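Side-chain contacts in chitinase (Thermococcus kodakarensis KOD1, PDB 5DHD), which hydrolyses chitin with its dual catalytic domains and carries the chitin-binding domain described here, which probably holds the enzyme on its insoluble substrate: residues T14-G17 with N18-D22; V37-K40 with D41-V45; S46-S50 with A51-E55; S66-G70 with P71-F75. All coordinates share one frame; numbering follows the deposited sequence.

Contact 1: T14-G17 with N18-D22; sequences TDWG and NTEYD. With PE3 (3,6,9,12,15,18,21,24,27,30,33,36,39-tridecaoxahentetracontane-1,41-diol), chain D.
T14 and E20 form an antiparallel hydrogen-bonded pair, T14 N to E20 O 2.9 Å and E20 N to T14 O 2.8 Å, and beyond it D15 and T19 make a non-hydrogen-bonded pair before the chain turns. A 3.0 Å bond from W16 N to N18 O closes the turn. The same N18 O sits 3.4 Å above the indole plane of W16, over its centre: with CG between the backbone N and the carbonyl carbon (chi1 64°) the ring folds back across the turn. The six-membered ring also reaches E20, CZ3 lying 3.7 Å from E20 CB in an oblique approach, and the carboxylate stands nearly upright to the indole (87°). In the plane of the indole, a water accepts from both W16 NE1 and N18 ND2, while N18 OD1 is bonded to G81 N. D15 makes an Asx turn, its OD1 accepting from G17 N at 2.9 Å, while OD2 bonds to S82 OG; glycine suits position 17 because a side chain there would press on the preceding carbonyl. An alanine in place of D15 has no carboxylate, so G17 N and S82 would probably be left without their partner and the turn freer to flex. Strand 19-26 continues the sheet from this hairpin: T19 pairs with A79 of strand 72-79 and its OG1 bonds to G81 and E83, while W16 and E20 pack on I78.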
loop_
_atom_site.group_PDB
_atom_site.type_symbol
_atom_site.label_atom_id
_atom_site.label_comp_id
_atom_site.label_asym_id
_atom_site.label_seq_id
_atom_site.Cartn_x
_atom_site.Cartn_y
_atom_site.Cartn_z
ATOM N N THR A 14 -8.508 -8.143 -5.795
ATOM C CA THR A 14 -9.858 -8.618 -6.115
ATOM C C THR A 14 -10.502 -7.604 -7.052
ATOM O O THR A 14 -10.693 -6.445 -6.691
ATOM C CB THR A 14 -10.681 -8.801 -4.830
ATOM O OG1 THR A 14 -10.002 -9.737 -3.985
ATOM C CG2 THR A 14 -12.091 -9.340 -5.153
ATOM N N ASP A 15 -10.871 -8.065 -8.242
ATOM C CA ASP A 15 -11.403 -7.205 -9.295
ATOM C C ASP A 15 -12.846 -7.525 -9.688
ATOM O O ASP A 15 -13.173 -8.659 -10.049
ATOM C CB ASP A 15 -10.457 -7.347 -10.499
ATOM C CG ASP A 15 -10.914 -6.590 -11.743
ATOM O OD1 ASP A 15 -11.888 -5.818 -11.698
ATOM O OD2 ASP A 15 -10.250 -6.780 -12.780
ATOM N N TRP A 16 -13.708 -6.516 -9.610
ATOM C CA TRP A 16 -15.121 -6.676 -10.001
ATOM C C TRP A 16 -15.564 -5.510 -10.885
ATOM O O TRP A 16 -16.767 -5.316 -11.103
ATOM C CB TRP A 16 -16.000 -6.714 -8.755
ATOM C CG TRP A 16 -15.968 -5.433 -7.970
ATOM C CD1 TRP A 16 -16.637 -4.273 -8.252
ATOM C CD2 TRP A 16 -15.236 -5.193 -6.764
ATOM N NE1 TRP A 16 -16.370 -3.325 -7.289
ATOM C CE2 TRP A 16 -15.512 -3.863 -6.363
ATOM C CE3 TRP A 16 -14.369 -5.973 -5.981
ATOM C CZ2 TRP A 16 -14.954 -3.296 -5.214
ATOM C CZ3 TRP A 16 -13.810 -5.410 -4.833
ATOM C CH2 TRP A 16 -14.106 -4.082 -4.462
ATOM N N GLY A 17 -14.606 -4.758 -11.422
ATOM C CA GLY A 17 -14.943 -3.583 -12.223
ATOM C C GLY A 17 -14.039 -2.508 -11.652
ATOM O O GLY A 17 -13.429 -1.714 -12.378
ATOM N N ASN A 18 -14.007 -2.476 -10.324
ATOM C CA ASN A 18 -13.071 -1.626 -9.579
ATOM C C ASN A 18 -12.289 -2.699 -8.838
ATOM O O ASN A 18 -12.775 -3.832 -8.688
ATOM C CB ASN A 18 -13.770 -0.670 -8.617
ATOM C CG ASN A 18 -14.493 0.423 -9.362
ATOM O OD1 ASN A 18 -13.975 0.942 -10.350
ATOM N ND2 ASN A 18 -15.693 0.772 -8.909
ATOM N N THR A 19 -11.103 -2.363 -8.358
ATOM C CA THR A 19 -10.254 -3.368 -7.750
ATOM C C THR A 19 -9.797 -3.080 -6.337
ATOM O O THR A 19 -9.287 -2.002 -6.036
ATOM C CB THR A 19 -9.029 -3.566 -8.653
ATOM O OG1 THR A 19 -9.475 -3.843 -9.990
ATOM C CG2 THR A 19 -8.184 -4.732 -8.196
ATOM N N GLU A 20 -9.973 -4.075 -5.477
ATOM C CA GLU A 20 -9.578 -3.973 -4.083
ATOM C C GLU A 20 -8.198 -4.569 -3.866
ATOM O O GLU A 20 -7.888 -5.659 -4.366
ATOM C CB GLU A 20 -10.569 -4.707 -3.176
ATOM C CG GLU A 20 -10.182 -4.721 -1.690
ATOM C CD GLU A 20 -11.320 -5.191 -0.780
ATOM O OE1 GLU A 20 -12.488 -4.884 -1.072
ATOM O OE2 GLU A 20 -11.049 -5.844 0.246
ATOM N N TYR A 21 -7.375 -3.842 -3.122
ATOM C CA TYR A 21 -6.031 -4.285 -2.790
ATOM C C TYR A 21 -5.947 -4.382 -1.279
ATOM O O TYR A 21 -6.055 -3.377 -0.564
ATOM C CB TYR A 21 -4.981 -3.294 -3.318
ATOM C CG TYR A 21 -4.942 -3.246 -4.826
ATOM C CD1 TYR A 21 -5.869 -2.495 -5.536
ATOM C CD2 TYR A 21 -4.015 -4.015 -5.544
ATOM C CE1 TYR A 21 -5.888 -2.508 -6.929
ATOM C CE2 TYR A 21 -4.024 -4.035 -6.936
ATOM C CZ TYR A 21 -4.968 -3.276 -7.619
ATOM O OH TYR A 21 -4.989 -3.270 -9.001
ATOM N N ASP A 22 -5.796 -5.608 -0.796
ATOM C CA ASP A 22 -5.686 -5.857 0.630
ATOM C C ASP A 22 -4.217 -6.113 0.877
ATOM O O ASP A 22 -3.636 -7.058 0.346
ATOM C CB ASP A 22 -6.540 -7.058 1.025
ATOM C CG ASP A 22 -8.015 -6.779 0.836
ATOM O OD1 ASP A 22 -8.513 -5.864 1.506
ATOM O OD2 ASP A 22 -8.664 -7.458 0.031
HETATM C C42 PE3 D . -4.714 -12.966 2.133
HETATM C C41 PE3 D . -5.022 -14.211 1.327
HETATM O O40 PE3 D . -6.434 -14.385 1.293
HETATM C C39 PE3 D . -6.693 -15.557 0.531
HETATM C C38 PE3 D . -8.200 -15.813 0.440
HETATM O O37 PE3 D . -8.844 -14.730 -0.207
HETATM C C36 PE3 D . -10.257 -14.986 -0.276
HETATM C C35 PE3 D . -10.991 -13.804 -0.972
HETATM O O34 PE3 D . -10.844 -12.595 -0.188
HETATM C C33 PE3 D . -11.507 -11.498 -0.852
HETATM C C32 PE3 D . -11.334 -10.202 -0.029
HETATM O O31 PE3 D . -10.694 -10.440 1.238
HETATM C C30 PE3 D . -10.583 -9.195 1.906
HETATM C C29 PE3 D . -9.923 -9.370 3.271
HETATM O O28 PE3 D . -8.572 -9.818 3.105
HETATM C C27 PE3 D . -8.008 -9.925 4.415
HETATM C C26 PE3 D . -6.545 -10.363 4.328
HETATM O O25 PE3 D . -5.796 -9.510 3.455
HETATM C C24 PE3 D . -4.457 -9.992 3.512
HETATM C C23 PE3 D . -3.549 -9.158 2.637
HETATM O O22 PE3 D . -2.678 -9.954 1.883
HETATM O O HOH W 1 -8.369 -8.075 -2.575
HETATM O O HOH W 2 -17.095 -0.329 -6.465
#

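Contact 2: V37-K40 with D41-V45; sequences VKLK and DGSSV
L39 and S43 each point toward the other arm of a type II beta turn that runs from K40 to S43. The leucine has CG beside its backbone N (chi1 -57°), which brings CD1 down over the returning chain, 3.7 Å from both S43 O and S44 CA. CD1 also comes to 4.2 Å from V45 CG2, so one methyl touches three successive residues. S43 holds OG anti to its own N (chi1 178°), turned to S84 OG and T80 O elsewhere in the chain, while its N donates to K40 O at 3.1 Å. A water lies within bonding distance of both K40 O and S43 O and links the two carbonyls. G42 fits its corner because its positive phi would jam a side chain against the carbonyl before it. On the outer flank, K38 curls round so that NZ reaches L39 O at 2.9 Å, coming from above the carbonyl plane, and also forms a salt bridge with E86. Its NZ lies 4.6 Å from D41 OD1, too far for a bond, yet the opposite charges are likely to attract mildly. Chemically, then, the turn is divided: one backbone bond and water hold the polar side, while a leucine methyl packs on the other, which continues into the apolar packing on V60, A79 and V85.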
loop_
_atom_site.group_PDB
_atom_site.type_symbol
_atom_site.label_atom_id
_atom_site.label_comp_id
_atom_site.label_asym_id
_atom_site.label_seq_id
_atom_site.Cartn_x
_atom_site.Cartn_y
_atom_site.Cartn_z
ATOM N N VAL A 37 2.014 3.788 -3.987
ATOM C CA VAL A 37 1.290 3.078 -5.030
ATOM C C VAL A 37 1.211 3.880 -6.322
ATOM O O VAL A 37 0.871 5.064 -6.308
ATOM C CB VAL A 37 -0.138 2.774 -4.545
ATOM C CG1 VAL A 37 -0.920 2.038 -5.625
ATOM C CG2 VAL A 37 -0.088 1.978 -3.237
ATOM N N LYS A 38 1.530 3.224 -7.433
ATOM C CA LYS A 38 1.467 3.847 -8.750
ATOM C C LYS A 38 0.252 3.285 -9.476
ATOM O O LYS A 38 0.127 2.070 -9.638
ATOM C CB LYS A 38 2.725 3.532 -9.565
ATOM C CG LYS A 38 2.702 4.078 -11.009
ATOM C CD LYS A 38 2.765 5.599 -11.040
ATOM C CE LYS A 38 2.851 6.130 -12.476
ATOM N NZ LYS A 38 1.691 5.702 -13.325
ATOM N N LEU A 39 -0.643 4.166 -9.905
ATOM C CA LEU A 39 -1.848 3.751 -10.614
ATOM C C LEU A 39 -1.752 4.093 -12.095
ATOM O O LEU A 39 -1.028 5.009 -12.479
ATOM C CB LEU A 39 -3.072 4.497 -10.070
ATOM C CG LEU A 39 -3.398 4.393 -8.582
ATOM C CD1 LEU A 39 -4.644 5.213 -8.275
ATOM C CD2 LEU A 39 -3.604 2.933 -8.213
ATOM N N LYS A 40 -2.487 3.358 -12.922
ATOM C CA LYS A 40 -2.512 3.649 -14.350
ATOM C C LYS A 40 -3.207 4.997 -14.506
ATOM O O LYS A 40 -4.058 5.355 -13.693
ATOM C CB LYS A 40 -3.317 2.575 -15.077
ATOM C CG LYS A 40 -2.538 1.322 -15.413
ATOM C CD LYS A 40 -3.354 0.406 -16.319
ATOM C CE LYS A 40 -3.865 -0.809 -15.568
ATOM N NZ LYS A 40 -4.792 -1.630 -16.398
ATOM N N ASP A 41 -2.857 5.746 -15.547
ATOM C CA ASP A 41 -3.473 7.050 -15.761
ATOM C C ASP A 41 -4.985 6.923 -15.860
ATOM O O ASP A 41 -5.501 6.004 -16.498
ATOM C CB ASP A 41 -2.926 7.700 -17.038
ATOM C CG ASP A 41 -1.433 7.931 -16.975
ATOM O OD1 ASP A 41 -0.958 8.462 -15.946
ATOM O OD2 ASP A 41 -0.737 7.587 -17.954
ATOM N N GLY A 42 -5.694 7.844 -15.216
ATOM C CA GLY A 42 -7.142 7.812 -15.253
ATOM C C GLY A 42 -7.771 7.099 -14.071
ATOM O O GLY A 42 -8.980 7.188 -13.862
ATOM N N SER A 43 -6.963 6.381 -13.300
ATOM C CA SER A 43 -7.475 5.667 -12.138
ATOM C C SER A 43 -7.221 6.467 -10.867
ATOM O O SER A 43 -6.317 7.297 -10.810
ATOM C CB SER A 43 -6.823 4.273 -12.005
ATOM O OG SER A 43 -7.278 3.566 -10.845
ATOM N N SER A 44 -8.035 6.216 -9.850
ATOM C CA SER A 44 -7.876 6.891 -8.575
ATOM C C SER A 44 -8.360 5.971 -7.466
ATOM O O SER A 44 -9.100 5.018 -7.712
ATOM C CB SER A 44 -8.668 8.213 -8.512
ATOM O OG SER A 44 -10.056 8.004 -8.631
ATOM N N VAL A 45 -7.917 6.244 -6.246
ATOM C CA VAL A 45 -8.338 5.451 -5.104
ATOM C C VAL A 45 -9.689 5.988 -4.665
ATOM O O VAL A 45 -9.829 7.182 -4.376
ATOM C CB VAL A 45 -7.306 5.552 -3.956
ATOM C CG1 VAL A 45 -7.877 4.971 -2.670
ATOM C CG2 VAL A 45 -6.062 4.808 -4.351
HETATM O O HOH W 3 -0.841 7.768 -12.702
HETATM O O HOH W 4 -3.865 7.951 -12.118
#

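Contact 3: S46-S50 with A51-E55; sequences SSFWS and ANKAE. With SO4 (sulfate ion), chain C.
F48 and K53 face each other inside the bend where the chain leaves strand 45-49, at the edge of the four-stranded sheet, and enters strand 51-56, at the edge of the five-stranded one. The segment axes diverge from antiparallel, at 142°, and no ladder joins them; the bend itself turns on S50, whose backbone takes a positive phi. K53 CB lies over the centre of the F48 ring, 3.7 Å from its centroid, a CH-pi contact made almost along the ring normal, and the lysine chain then doubles back so that CE comes to 3.5 Å from F48 CE1. A51 O meets the ring in its plane, 3.3 Å from CE2, where the weakly positive ring hydrogens suit a carbonyl. F48 reaches there because CG stands between the backbone N and the carbonyl carbon (chi1 66°). The amino group of K53 turns away to E55, forming a salt bridge of 2.6 Å from NZ to OE2, and to a sulfate, probably from the crystallisation liquor, with NZ to O4 at 2.7 Å. A lysine suits the place because its CB can sit on the ring and its longer chain pass beside it, while the charge reaches E55. Swapping K53 for an alanine would probably strip CD and CE from beside the CD1-CE1 side of the ring and leave E55 without its charge partner. Such a crossing between edge strands of two facing sheets is characteristic of a beta sandwich, here with F48 also packed on F62 and F77.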
loop_
_atom_site.group_PDB
_atom_site.type_symbol
_atom_site.label_atom_id
_atom_site.label_comp_id
_atom_site.label_asym_id
_atom_site.label_seq_id
_atom_site.Cartn_x
_atom_site.Cartn_y
_atom_site.Cartn_z
ATOM N N SER A 46 -10.689 5.116 -4.633
ATOM C CA SER A 46 -12.034 5.520 -4.239
ATOM C C SER A 46 -12.367 5.170 -2.793
ATOM O O SER A 46 -13.295 5.736 -2.211
ATOM C CB SER A 46 -13.068 4.915 -5.187
ATOM O OG SER A 46 -12.927 3.519 -5.270
ATOM N N SER A 47 -11.617 4.238 -2.215
ATOM C CA SER A 47 -11.854 3.839 -0.834
ATOM C C SER A 47 -10.573 3.325 -0.183
ATOM O O SER A 47 -9.705 2.772 -0.855
ATOM C CB SER A 47 -12.906 2.719 -0.775
ATOM O OG SER A 47 -13.229 2.360 0.559
ATOM N N PHE A 48 -10.441 3.542 1.120
ATOM C CA PHE A 48 -9.285 3.039 1.856
ATOM C C PHE A 48 -9.618 2.944 3.334
ATOM O O PHE A 48 -10.549 3.598 3.819
ATOM C CB PHE A 48 -8.018 3.894 1.632
ATOM C CG PHE A 48 -8.112 5.295 2.184
ATOM C CD1 PHE A 48 -8.714 6.300 1.450
ATOM C CD2 PHE A 48 -7.599 5.594 3.445
ATOM C CE1 PHE A 48 -8.805 7.608 1.975
ATOM C CE2 PHE A 48 -7.682 6.894 3.979
ATOM C CZ PHE A 48 -8.283 7.888 3.241
ATOM N N TRP A 49 -8.865 2.111 4.043
ATOM C CA TRP A 49 -9.101 1.905 5.462
ATOM C C TRP A 49 -7.835 1.468 6.184
ATOM O O TRP A 49 -6.929 0.896 5.576
ATOM C CB TRP A 49 -10.208 0.842 5.663
ATOM C CG TRP A 49 -9.972 -0.453 4.891
ATOM C CD1 TRP A 49 -9.291 -1.566 5.323
ATOM C CD2 TRP A 49 -10.362 -0.724 3.538
ATOM N NE1 TRP A 49 -9.234 -2.509 4.316
ATOM C CE2 TRP A 49 -9.877 -2.017 3.210
ATOM C CE3 TRP A 49 -11.076 0.001 2.566
ATOM C CZ2 TRP A 49 -10.077 -2.595 1.946
ATOM C CZ3 TRP A 49 -11.272 -0.583 1.296
ATOM C CH2 TRP A 49 -10.770 -1.864 1.007
ATOM N N SER A 50 -7.792 1.762 7.485
ATOM C CA SER A 50 -6.689 1.399 8.366
ATOM C C SER A 50 -5.368 2.072 8.023
ATOM O O SER A 50 -4.293 1.581 8.380
ATOM C CB SER A 50 -6.529 -0.120 8.399
ATOM O OG SER A 50 -7.784 -0.722 8.709
ATOM N N ALA A 51 -5.456 3.208 7.349
ATOM C CA ALA A 51 -4.273 3.956 6.961
ATOM C C ALA A 51 -4.678 5.362 6.568
ATOM O O ALA A 51 -5.866 5.651 6.392
ATOM C CB ALA A 51 -3.592 3.303 5.737
ATOM N N ASN A 52 -3.685 6.238 6.468
ATOM C CA ASN A 52 -3.909 7.606 6.032
ATOM C C ASN A 52 -3.510 7.601 4.560
ATOM O O ASN A 52 -2.610 6.853 4.165
ATOM C CB ASN A 52 -3.071 8.595 6.850
ATOM C CG ASN A 52 -3.526 8.671 8.326
ATOM O OD1 ASN A 52 -4.665 9.017 8.612
ATOM N ND2 ASN A 52 -2.638 8.336 9.231
ATOM N N LYS A 53 -4.177 8.418 3.753
ATOM C CA LYS A 53 -3.874 8.494 2.332
ATOM C C LYS A 53 -3.518 9.907 1.895
ATOM O O LYS A 53 -4.141 10.882 2.324
ATOM C CB LYS A 53 -5.072 8.052 1.494
ATOM C CG LYS A 53 -4.786 8.133 -0.008
ATOM C CD LYS A 53 -5.962 7.616 -0.846
ATOM C CE LYS A 53 -7.087 8.628 -0.915
ATOM N NZ LYS A 53 -6.769 9.839 -1.751
ATOM N N ALA A 54 -2.508 10.002 1.038
ATOM C CA ALA A 54 -2.071 11.274 0.488
ATOM C C ALA A 54 -1.711 11.036 -0.974
ATOM O O ALA A 54 -1.188 9.983 -1.324
ATOM C CB ALA A 54 -0.848 11.815 1.239
ATOM N N GLU A 55 -2.023 12.000 -1.831
ATOM C CA GLU A 55 -1.692 11.892 -3.245
ATOM C C GLU A 55 -0.552 12.867 -3.471
ATOM O O GLU A 55 -0.757 14.080 -3.463
ATOM C CB GLU A 55 -2.915 12.250 -4.088
ATOM C CG GLU A 55 -3.640 11.015 -4.607
ATOM C CD GLU A 55 -5.138 11.142 -4.563
ATOM O OE1 GLU A 55 -5.654 12.197 -4.987
ATOM O OE2 GLU A 55 -5.801 10.180 -4.116
HETATM S S SO4 C . -5.669 13.189 -0.913
HETATM O O1 SO4 C . -6.131 13.100 -2.308
HETATM O O2 SO4 C . -6.559 14.090 -0.159
HETATM O O3 SO4 C . -4.296 13.717 -0.880
HETATM O O4 SO4 C . -5.696 11.850 -0.302
#

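Contact 4: S66-G70 with P71-F75; sequences SWNRG and PTATF
G70, N68 and P71 bury the most surface here, with A73 beside them, as the loop before strand 72-79 closes on the start of that strand. N68 stretches its amide alongside the strand. ND2 donates to T74 O at 2.9 Å, approaching from well above the carbonyl plane (59°), and bonds as well to S50 O, so both amide hydrogens probably have acceptors. OD1 accepts from two waters: one also accepts from T74 N, the other accepts from G70 N and lies near T72 O. A direct bond from T74 N to OD1 is weak at 3.5 Å, and the water beside it makes the better link. An asparagine suits this place because one flat amide can offer both donor and acceptor to the backbone of a strand. A73 CB rests against N68, 3.3 Å from N68 O and 3.4 Å from N68 OD1, and an alanine's single methyl suits so close a fit. G70 is followed by a cis peptide bond to P71, which draws their CA atoms to 3.0 Å and turns the chain sharply; a side chain on G70 would clash with P71 CA. The exposed W67 lays one face of its indole over N68 CB, 3.5 Å above the ring plane and toward its rim. A cis-proline turn leading into a strand, with a loop asparagine bonded along the strand's backbone, thus shapes this end of the chitin-binding beta sandwich.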
loop_
_atom_site.group_PDB
_atom_site.type_symbol
_atom_site.label_atom_id
_atom_site.label_comp_id
_atom_site.label_asym_id
_atom_site.label_seq_id
_atom_site.Cartn_x
_atom_site.Cartn_y
_atom_site.Cartn_z
ATOM N N SER A 66 -2.601 5.447 14.069
ATOM C CA SER A 66 -1.968 5.207 15.367
ATOM C C SER A 66 -1.671 3.772 15.770
ATOM O O SER A 66 -0.589 3.470 16.298
ATOM C CB SER A 66 -2.813 5.846 16.478
ATOM O OG SER A 66 -4.023 5.137 16.678
ATOM N N TRP A 67 -2.615 2.883 15.517
ATOM C CA TRP A 67 -2.504 1.498 15.929
ATOM C C TRP A 67 -1.996 0.495 14.910
ATOM O O TRP A 67 -1.913 -0.698 15.215
ATOM C CB TRP A 67 -3.879 1.014 16.389
ATOM C CG TRP A 67 -4.991 1.286 15.367
ATOM C CD1 TRP A 67 -5.855 2.343 15.363
ATOM C CD2 TRP A 67 -5.371 0.450 14.260
ATOM N NE1 TRP A 67 -6.760 2.214 14.327
ATOM C CE2 TRP A 67 -6.483 1.061 13.634
ATOM C CE3 TRP A 67 -4.879 -0.762 13.742
ATOM C CZ2 TRP A 67 -7.117 0.501 12.515
ATOM C CZ3 TRP A 67 -5.506 -1.313 12.637
ATOM C CH2 TRP A 67 -6.615 -0.684 12.035
ATOM N N ASN A 68 -1.632 0.970 13.723
ATOM C CA ASN A 68 -1.248 0.064 12.645
ATOM C C ASN A 68 0.194 0.183 12.178
ATOM O O ASN A 68 0.477 0.013 10.989
ATOM C CB ASN A 68 -2.233 0.292 11.475
ATOM C CG ASN A 68 -2.506 -0.960 10.674
ATOM O OD1 ASN A 68 -2.213 -2.076 11.105
ATOM N ND2 ASN A 68 -3.093 -0.778 9.489
ATOM N N ARG A 69 1.107 0.442 13.112
ATOM C CA ARG A 69 2.525 0.586 12.776
ATOM C C ARG A 69 3.279 -0.742 12.732
ATOM O O ARG A 69 4.435 -0.785 12.312
ATOM C CB ARG A 69 3.222 1.522 13.767
ATOM C CG ARG A 69 2.661 2.936 13.731
ATOM C CD ARG A 69 3.339 3.882 14.752
ATOM N NE ARG A 69 4.709 4.220 14.387
ATOM C CZ ARG A 69 5.792 3.843 15.070
ATOM N NH1 ARG A 69 5.660 3.118 16.174
ATOM N NH2 ARG A 69 7.001 4.152 14.616
ATOM N N GLY A 70 2.625 -1.821 13.153
ATOM C CA GLY A 70 3.264 -3.128 13.147
ATOM C C GLY A 70 3.076 -3.860 14.466
ATOM O O GLY A 70 2.356 -3.366 15.334
ATOM N N PRO A 71 3.726 -5.020 14.665
ATOM C CA PRO A 71 4.636 -5.719 13.748
ATOM C C PRO A 71 3.998 -6.193 12.446
ATOM O O PRO A 71 4.667 -6.259 11.411
ATOM C CB PRO A 71 5.186 -6.868 14.591
ATOM C CG PRO A 71 4.061 -7.162 15.540
ATOM C CD PRO A 71 3.578 -5.779 15.927
ATOM N N THR A 72 2.716 -6.540 12.506
ATOM C CA THR A 72 1.987 -6.979 11.322
ATOM C C THR A 72 0.857 -5.980 11.111
ATOM O O THR A 72 -0.056 -5.875 11.931
ATOM C CB THR A 72 1.393 -8.393 11.495
ATOM O OG1 THR A 72 2.453 -9.321 11.795
ATOM C CG2 THR A 72 0.726 -8.849 10.205
ATOM N N ALA A 73 0.937 -5.234 10.015
ATOM C CA ALA A 73 -0.066 -4.226 9.707
ATOM C C ALA A 73 -0.887 -4.628 8.495
ATOM O O ALA A 73 -0.350 -5.111 7.503
ATOM C CB ALA A 73 0.618 -2.904 9.437
ATOM N N THR A 74 -2.194 -4.433 8.583
ATOM C CA THR A 74 -3.076 -4.756 7.477
ATOM C C THR A 74 -3.941 -3.550 7.154
ATOM O O THR A 74 -4.504 -2.919 8.045
ATOM C CB THR A 74 -4.001 -5.963 7.791
ATOM O OG1 THR A 74 -3.203 -7.151 7.947
ATOM C CG2 THR A 74 -4.978 -6.209 6.645
ATOM N N PHE A 75 -4.008 -3.210 5.871
ATOM C CA PHE A 75 -4.842 -2.103 5.423
ATOM C C PHE A 75 -5.286 -2.418 4.011
ATOM O O PHE A 75 -4.902 -3.444 3.449
ATOM C CB PHE A 75 -4.102 -0.739 5.479
ATOM C CG PHE A 75 -3.024 -0.550 4.436
ATOM C CD1 PHE A 75 -1.749 -1.099 4.624
ATOM C CD2 PHE A 75 -3.274 0.180 3.267
ATOM C CE1 PHE A 75 -0.755 -0.918 3.672
ATOM C CE2 PHE A 75 -2.272 0.353 2.318
ATOM C CZ PHE A 75 -1.010 -0.200 2.530
HETATM O O HOH W 5 -0.206 -2.919 13.240
HETATM O O HOH W 6 -3.462 -4.549 11.181
#

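In the fold
The contacts follow one another along the chain in numerical order, each closing before the next opens, and all lie in one small beta sandwich. Contacts 1, 3 and 4 reach the four-stranded sheet, whose order is 9-15, 19-26, 72-79, 45-49; contact 2 begins on strand 34-39 of the five-stranded sheet and leads across to strand 45-49. Contacts 2 and 4 are farthest apart, about 24 Å between centres, on opposite sides of the chain's centre. Contact 3 touches all the others: W49 packs on E20 and D22, K53 on V45, and W49 O on F75 CB. Running from the edge of one sheet to the edge of the other, it ties the other three together.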